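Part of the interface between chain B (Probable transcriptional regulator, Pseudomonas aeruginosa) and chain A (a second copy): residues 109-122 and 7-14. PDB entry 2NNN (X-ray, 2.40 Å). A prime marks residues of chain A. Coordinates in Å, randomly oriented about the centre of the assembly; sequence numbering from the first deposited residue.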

ATOM      1  N   GLY B 109      23.056   4.478   2.029  1.00 34.03           N
ATOM      2  CA  GLY B 109      21.731   4.577   1.431  1.00 33.94           C
ATOM      3  C   GLY B 109      21.025   5.923   1.467  1.00 34.20           C
ATOM      4  O   GLY B 109      20.026   6.100   0.777  1.00 34.53           O
ATOM      5  N   LEU B 110      21.526   6.875   2.247  1.00 34.26           N
ATOM      6  CA  LEU B 110      20.824   8.164   2.435  1.00 34.67           C
ATOM      7  C   LEU B 110      20.554   8.918   1.114  1.00 33.91           C
ATOM      8  O   LEU B 110      19.429   9.313   0.848  1.00 33.86           O
ATOM      9  CB  LEU B 110      21.538   9.079   3.469  1.00 34.53           C
ATOM     10  CG  LEU B 110      21.556   8.713   4.964  1.00 36.75           C
ATOM     11  CD1 LEU B 110      22.335   9.739   5.773  1.00 36.51           C
ATOM     12  CD2 LEU B 110      20.146   8.573   5.567  1.00 38.43           C
ATOM     13  N   ALA B 111      21.584   9.109   0.304  1.00 33.56           N
ATOM     14  CA  ALA B 111      21.447   9.804  -0.991  1.00 33.84           C
ATOM     15  C   ALA B 111      20.313   9.259  -1.865  1.00 33.48           C
ATOM     16  O   ALA B 111      19.471  10.013  -2.335  1.00 34.29           O
ATOM     17  CB  ALA B 111      22.770   9.761  -1.766  1.00 33.02           C
ATOM     18  N   ALA B 112      20.319   7.953  -2.093  1.00 33.26           N
ATOM     19  CA  ALA B 112      19.308   7.288  -2.916  1.00 33.03           C
ATOM     20  C   ALA B 112      17.881   7.341  -2.332  1.00 32.67           C
ATOM     21  O   ALA B 112      16.931   7.572  -3.063  1.00 33.00           O
ATOM     22  CB  ALA B 112      19.734   5.850  -3.205  1.00 33.15           C
ATOM     23  N   ALA B 113      17.727   7.151  -1.026  1.00 32.45           N
ATOM     24  CA  ALA B 113      16.418   7.321  -0.373  1.00 32.94           C
ATOM     25  C   ALA B 113      15.869   8.749  -0.529  1.00 33.24           C
ATOM     26  O   ALA B 113      14.664   8.936  -0.710  1.00 33.06           O
ATOM     27  CB  ALA B 113      16.484   6.938   1.086  1.00 32.14           C
ATOM     28  N   ARG B 114      16.757   9.743  -0.468  1.00 33.81           N
ATOM     29  CA  ARG B 114      16.404  11.135  -0.738  1.00 34.87           C
ATOM     30  C   ARG B 114      15.952  11.303  -2.171  1.00 34.73           C
ATOM     31  O   ARG B 114      14.971  11.993  -2.432  1.00 35.58           O
ATOM     32  CB  ARG B 114      17.586  12.073  -0.476  1.00 35.38           C
ATOM     33  CG  ARG B 114      17.923  12.213   0.994  1.00 38.37           C
ATOM     34  CD  ARG B 114      18.602  13.537   1.285  1.00 43.95           C
ATOM     35  NE  ARG B 114      18.789  13.685   2.729  1.00 49.17           N
ATOM     36  CZ  ARG B 114      19.926  13.411   3.358  1.00 51.32           C
ATOM     37  NH1 ARG B 114      20.986  12.996   2.662  1.00 51.91           N
ATOM     38  NH2 ARG B 114      20.007  13.557   4.674  1.00 51.20           N
ATOM     39  N   GLU B 115      16.673  10.668  -3.094  1.00 34.40           N
ATOM     40  CA  GLU B 115      16.356  10.738  -4.518  1.00 34.33           C
ATOM     41  C   GLU B 115      15.051  10.016  -4.867  1.00 33.80           C
ATOM     42  O   GLU B 115      14.238  10.556  -5.605  1.00 33.98           O
ATOM     43  CB  GLU B 115      17.529  10.219  -5.375  1.00 34.34           C
ATOM     44  CG  GLU B 115      17.223  10.076  -6.861  1.00 34.51           C
ATOM     45  CD  GLU B 115      16.765  11.377  -7.558  1.00 36.66           C
ATOM     46  OE1 GLU B 115      16.813  12.487  -6.968  1.00 34.62           O
ATOM     47  OE2 GLU B 115      16.359  11.287  -8.735  1.00 37.31           O
ATOM     48  N   ILE B 116      14.853   8.809  -4.342  1.00 33.53           N
ATOM     49  CA  ILE B 116      13.552   8.137  -4.457  1.00 33.89           C
ATOM     50  C   ILE B 116      12.417   9.055  -3.985  1.00 34.95           C
ATOM     51  O   ILE B 116      11.420   9.227  -4.682  1.00 35.47           O
ATOM     52  CB  ILE B 116      13.515   6.826  -3.656  1.00 33.58           C
ATOM     53  CG1 ILE B 116      14.507   5.828  -4.257  1.00 31.30           C
ATOM     54  CG2 ILE B 116      12.088   6.262  -3.614  1.00 32.18           C
ATOM     55  CD1 ILE B 116      14.898   4.760  -3.352  1.00 24.31           C
ATOM     56  N   ASN B 117      12.593   9.672  -2.818  1.00 36.08           N
ATOM     57  CA  ASN B 117      11.584  10.563  -2.255  1.00 36.81           C
ATOM     58  C   ASN B 117      11.313  11.780  -3.119  1.00 36.94           C
ATOM     59  O   ASN B 117      10.164  12.196  -3.241  1.00 36.63           O
ATOM     60  CB  ASN B 117      11.988  11.015  -0.864  1.00 37.26           C
ATOM     61  CG  ASN B 117      10.927  11.859  -0.206  1.00 40.35           C
ATOM     62  OD1 ASN B 117      10.999  13.092  -0.209  1.00 43.89           O
ATOM     63  ND2 ASN B 117       9.912  11.202   0.343  1.00 42.28           N
ATOM     64  N   ARG B 118      12.361  12.363  -3.714  1.00 37.42           N
ATOM     65  CA  ARG B 118      12.134  13.518  -4.600  1.00 37.99           C
ATOM     66  C   ARG B 118      11.441  13.171  -5.919  1.00 37.19           C
ATOM     67  O   ARG B 118      10.664  13.971  -6.424  1.00 36.89           O
ATOM     68  CB  ARG B 118      13.371  14.418  -4.797  1.00 37.42           C
ATOM     69  CG  ARG B 118      14.539  13.819  -5.476  1.00 40.17           C
ATOM     70  CD  ARG B 118      15.394  14.888  -6.242  1.00 39.40           C
ATOM     71  NE  ARG B 118      14.665  15.391  -7.406  1.00 42.93           N
ATOM     72  CZ  ARG B 118      14.631  14.841  -8.627  1.00 41.56           C
ATOM     73  NH1 ARG B 118      15.317  13.747  -8.935  1.00 40.82           N
ATOM     74  NH2 ARG B 118      13.898  15.415  -9.560  1.00 41.12           N
ATOM     75  N   GLN B 119      11.729  11.984  -6.456  1.00 37.23           N
ATOM     76  CA  GLN B 119      11.095  11.474  -7.678  1.00 37.06           C
ATOM     77  C   GLN B 119       9.613  11.168  -7.458  1.00 36.77           C
ATOM     78  O   GLN B 119       8.762  11.525  -8.296  1.00 36.74           O
ATOM     79  CB  GLN B 119      11.790  10.200  -8.133  1.00 36.98           C
ATOM     80  CG  GLN B 119      13.059  10.397  -8.925  1.00 38.22           C
ATOM     81  CD  GLN B 119      13.786   9.078  -9.207  1.00 39.24           C
ATOM     82  OE1 GLN B 119      14.997   9.065  -9.462  1.00 40.75           O
ATOM     83  NE2 GLN B 119      13.050   7.960  -9.149  1.00 40.23           N
ATOM     84  N   ALA B 120       9.312  10.502  -6.338  1.00 36.21           N
ATOM     85  CA  ALA B 120       7.929  10.262  -5.905  1.00 36.33           C
ATOM     86  C   ALA B 120       7.083  11.529  -5.998  1.00 36.73           C
ATOM     87  O   ALA B 120       5.956  11.502  -6.517  1.00 36.62           O
ATOM     88  CB  ALA B 120       7.891   9.697  -4.481  1.00 35.34           C
ATOM     89  N   LEU B 121       7.645  12.633  -5.512  1.00 36.95           N
ATOM     90  CA  LEU B 121       6.933  13.890  -5.452  1.00 37.84           C
ATOM     91  C   LEU B 121       7.133  14.778  -6.683  1.00 38.71           C
ATOM     92  O   LEU B 121       6.435  15.774  -6.829  1.00 38.91           O
ATOM     93  CB  LEU B 121       7.320  14.651  -4.178  1.00 37.98           C
ATOM     94  CG  LEU B 121       6.849  14.048  -2.845  1.00 37.33           C
ATOM     95  CD1 LEU B 121       7.635  14.661  -1.712  1.00 37.21           C
ATOM     96  CD2 LEU B 121       5.364  14.259  -2.652  1.00 35.85           C
ATOM     97  N   ALA B 122       8.052  14.402  -7.574  1.00 39.33           N
ATOM     98  CA  ALA B 122       8.416  15.227  -8.741  1.00 40.63           C
ATOM     99  C   ALA B 122       7.275  15.883  -9.546  1.00 41.10           C
ATOM    100  O   ALA B 122       7.429  17.038  -9.941  1.00 41.47           O
ATOM    101  CB  ALA B 122       9.361  14.480  -9.679  1.00 40.12           C
TER
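Chain A 7-14: YRLDDQIG

Chain A residues 7-14 lie along one flank of the chain B helix that runs through Leu110 to Ala120, and run in the same general sense, with Tyr7′ near the beginning of the stretch and Ile13′ near its end. The CA atoms of Leu110 and Tyr7′ are 7.8 Å apart, and those of Asn117 and Gln12′ 6.5 Å, so the two backbones come nearer to each other at the second site. The segment is not a straight rod: Arg8′ is in loop, residues 9-11 make a short 3-10 turn, Gln12′ takes an extended conformation (phi/psi -72/124) at the N-cap position, and a helix starts at Ile13′. The turn carries Leu9′ and Asp10′ out of reach of the helix, so the contact comes mainly before and after it, with Asp11′ only grazing chain B. Its backbone is held by Gln12′ N to Leu9′ O (2.9 Å), and the Gln12′ side chain folds back to give a hydrogen bond from NE2 to Arg8′ O (2.9 Å).

At the first contact, CB of Tyr7′ points toward the helix and lies 4.2 Å from CD2 of Leu110 and 3.6 Å from NH2 of Arg114. Both chain B side chains leave their CA sideways, but their ends swing nearer to Tyr7′. The ring of Tyr7′ is not modelled, so the fit here is described only as far as CB.

In the middle, Gln12′ OE1 and Ala113 O stand 4.4 Å apart, two acceptors that cannot bond directly. Water 1 fills the gap, donating to Gln12′ OE1 at 2.7 Å and to Ala113 O at 2.8 Å, and so ties the N-cap residue to the helix backbone. CB of Ala113 points toward chain A but stays 5.7 Å from OE1 of Gln12′.

The main bump is Ile13′, which gives up more area to the other stretch than any other residue here (82 Å²). Its side chain (chi1 t, chi2 p) points toward chain B and enters a hollow lined by Asn117, Ala120 and Leu121. The short Ala120 side chain forms part of the floor, with its CB 3.7 Å from CG2 of Ile13′; CD2 of Leu121 packs 4.0 Å from CG1 of Ile13′. Asn117, one turn before Leu121, also points toward chain A, and its side chain reaches the start of the chain A helix beside Gln12′ and Ile13′. Beyond this knob, Gly14′ offers no side chain and makes no contact.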

ATOM      1  N   TYR A   7      17.147  13.933   7.430  1.00 50.61           N
ATOM      2  CA  TYR A   7      16.427  12.688   7.000  1.00 50.79           C
ATOM      3  C   TYR A   7      15.704  12.003   8.166  1.00 50.60           C
ATOM      4  O   TYR A   7      16.278  11.159   8.872  1.00 50.53           O
ATOM      5  CB  TYR A   7      17.382  11.699   6.288  1.00 50.62           C
ATOM      6  N   ARG A   8      14.444  12.387   8.354  1.00 50.24           N
ATOM      7  CA  ARG A   8      13.554  11.753   9.323  1.00 49.93           C
ATOM      8  C   ARG A   8      12.535  10.907   8.561  1.00 49.60           C
ATOM      9  O   ARG A   8      12.060  11.302   7.480  1.00 49.53           O
ATOM     10  CB  ARG A   8      12.855  12.807  10.188  1.00 49.96           C
ATOM     11  N   LEU A   9      12.201   9.750   9.128  1.00 48.70           N
ATOM     12  CA  LEU A   9      11.331   8.787   8.459  1.00 47.96           C
ATOM     13  C   LEU A   9       9.923   9.326   8.184  1.00 47.39           C
ATOM     14  O   LEU A   9       9.371   9.083   7.100  1.00 47.11           O
ATOM     15  CB  LEU A   9      11.286   7.460   9.239  1.00 47.82           C
ATOM     16  CG  LEU A   9      10.510   6.254   8.686  1.00 48.02           C
ATOM     17  CD1 LEU A   9      10.845   5.964   7.231  1.00 46.05           C
ATOM     18  CD2 LEU A   9      10.774   5.031   9.560  1.00 47.60           C
ATOM     19  N   ASP A  10       9.377  10.081   9.144  1.00 46.58           N
ATOM     20  CA  ASP A  10       7.976  10.549   9.102  1.00 46.00           C
ATOM     21  C   ASP A  10       7.692  11.642   8.072  1.00 45.43           C
ATOM     22  O   ASP A  10       6.540  12.001   7.841  1.00 45.29           O
ATOM     23  CB  ASP A  10       7.519  11.019  10.485  1.00 46.20           C
ATOM     24  CG  ASP A  10       7.822  10.010  11.573  1.00 46.58           C
ATOM     25  OD1 ASP A  10       6.925   9.195  11.901  1.00 46.95           O
ATOM     26  OD2 ASP A  10       8.968  10.024  12.078  1.00 46.11           O
ATOM     27  N   ASP A  11       8.750  12.178   7.474  1.00 45.12           N
ATOM     28  CA  ASP A  11       8.639  13.099   6.342  1.00 44.72           C
ATOM     29  C   ASP A  11       8.683  12.366   5.003  1.00 43.86           C
ATOM     30  O   ASP A  11       8.322  12.929   3.967  1.00 44.40           O
ATOM     31  CB  ASP A  11       9.765  14.129   6.390  1.00 44.89           C
ATOM     32  CG  ASP A  11       9.714  14.976   7.642  1.00 46.19           C
ATOM     33  OD1 ASP A  11       8.594  15.331   8.086  1.00 46.69           O
ATOM     34  OD2 ASP A  11      10.797  15.283   8.185  1.00 48.32           O
ATOM     35  N   GLN A  12       9.135  11.118   5.016  1.00 42.46           N
ATOM     36  CA  GLN A  12       9.268  10.368   3.774  1.00 40.76           C
ATOM     37  C   GLN A  12       7.889  10.020   3.272  1.00 39.39           C
ATOM     38  O   GLN A  12       7.100   9.413   3.987  1.00 39.54           O
ATOM     39  CB  GLN A  12      10.118   9.108   3.981  1.00 40.87           C
ATOM     40  CG  GLN A  12      11.512   9.393   4.517  1.00 41.38           C
ATOM     41  CD  GLN A  12      12.161  10.596   3.847  1.00 43.18           C
ATOM     42  OE1 GLN A  12      12.383  10.606   2.626  1.00 44.82           O
ATOM     43  NE2 GLN A  12      12.455  11.626   4.639  1.00 42.23           N
ATOM     44  N   ILE A  13       7.597  10.426   2.043  1.00 38.07           N
ATOM     45  CA  ILE A  13       6.290  10.210   1.444  1.00 36.67           C
ATOM     46  C   ILE A  13       5.927   8.734   1.268  1.00 36.03           C
ATOM     47  O   ILE A  13       4.756   8.382   1.283  1.00 36.79           O
ATOM     48  CB  ILE A  13       6.119  11.018   0.136  1.00 36.75           C
ATOM     49  CG1 ILE A  13       4.636  11.122  -0.260  1.00 35.64           C
ATOM     50  CG2 ILE A  13       6.972  10.433  -0.988  1.00 37.42           C
ATOM     51  CD1 ILE A  13       3.837  12.070   0.611  1.00 33.67           C
ATOM     52  N   GLY A  14       6.915   7.864   1.145  1.00 35.07           N
ATOM     53  CA  GLY A  14       6.650   6.422   1.096  1.00 34.82           C
ATOM     54  C   GLY A  14       6.056   5.854   2.377  1.00 34.33           C
ATOM     55  O   GLY A  14       5.103   5.093   2.337  1.00 34.57           O
TER
HETATM   56  O   HOH W   1      12.693   8.375   1.132  1.00 38.52           O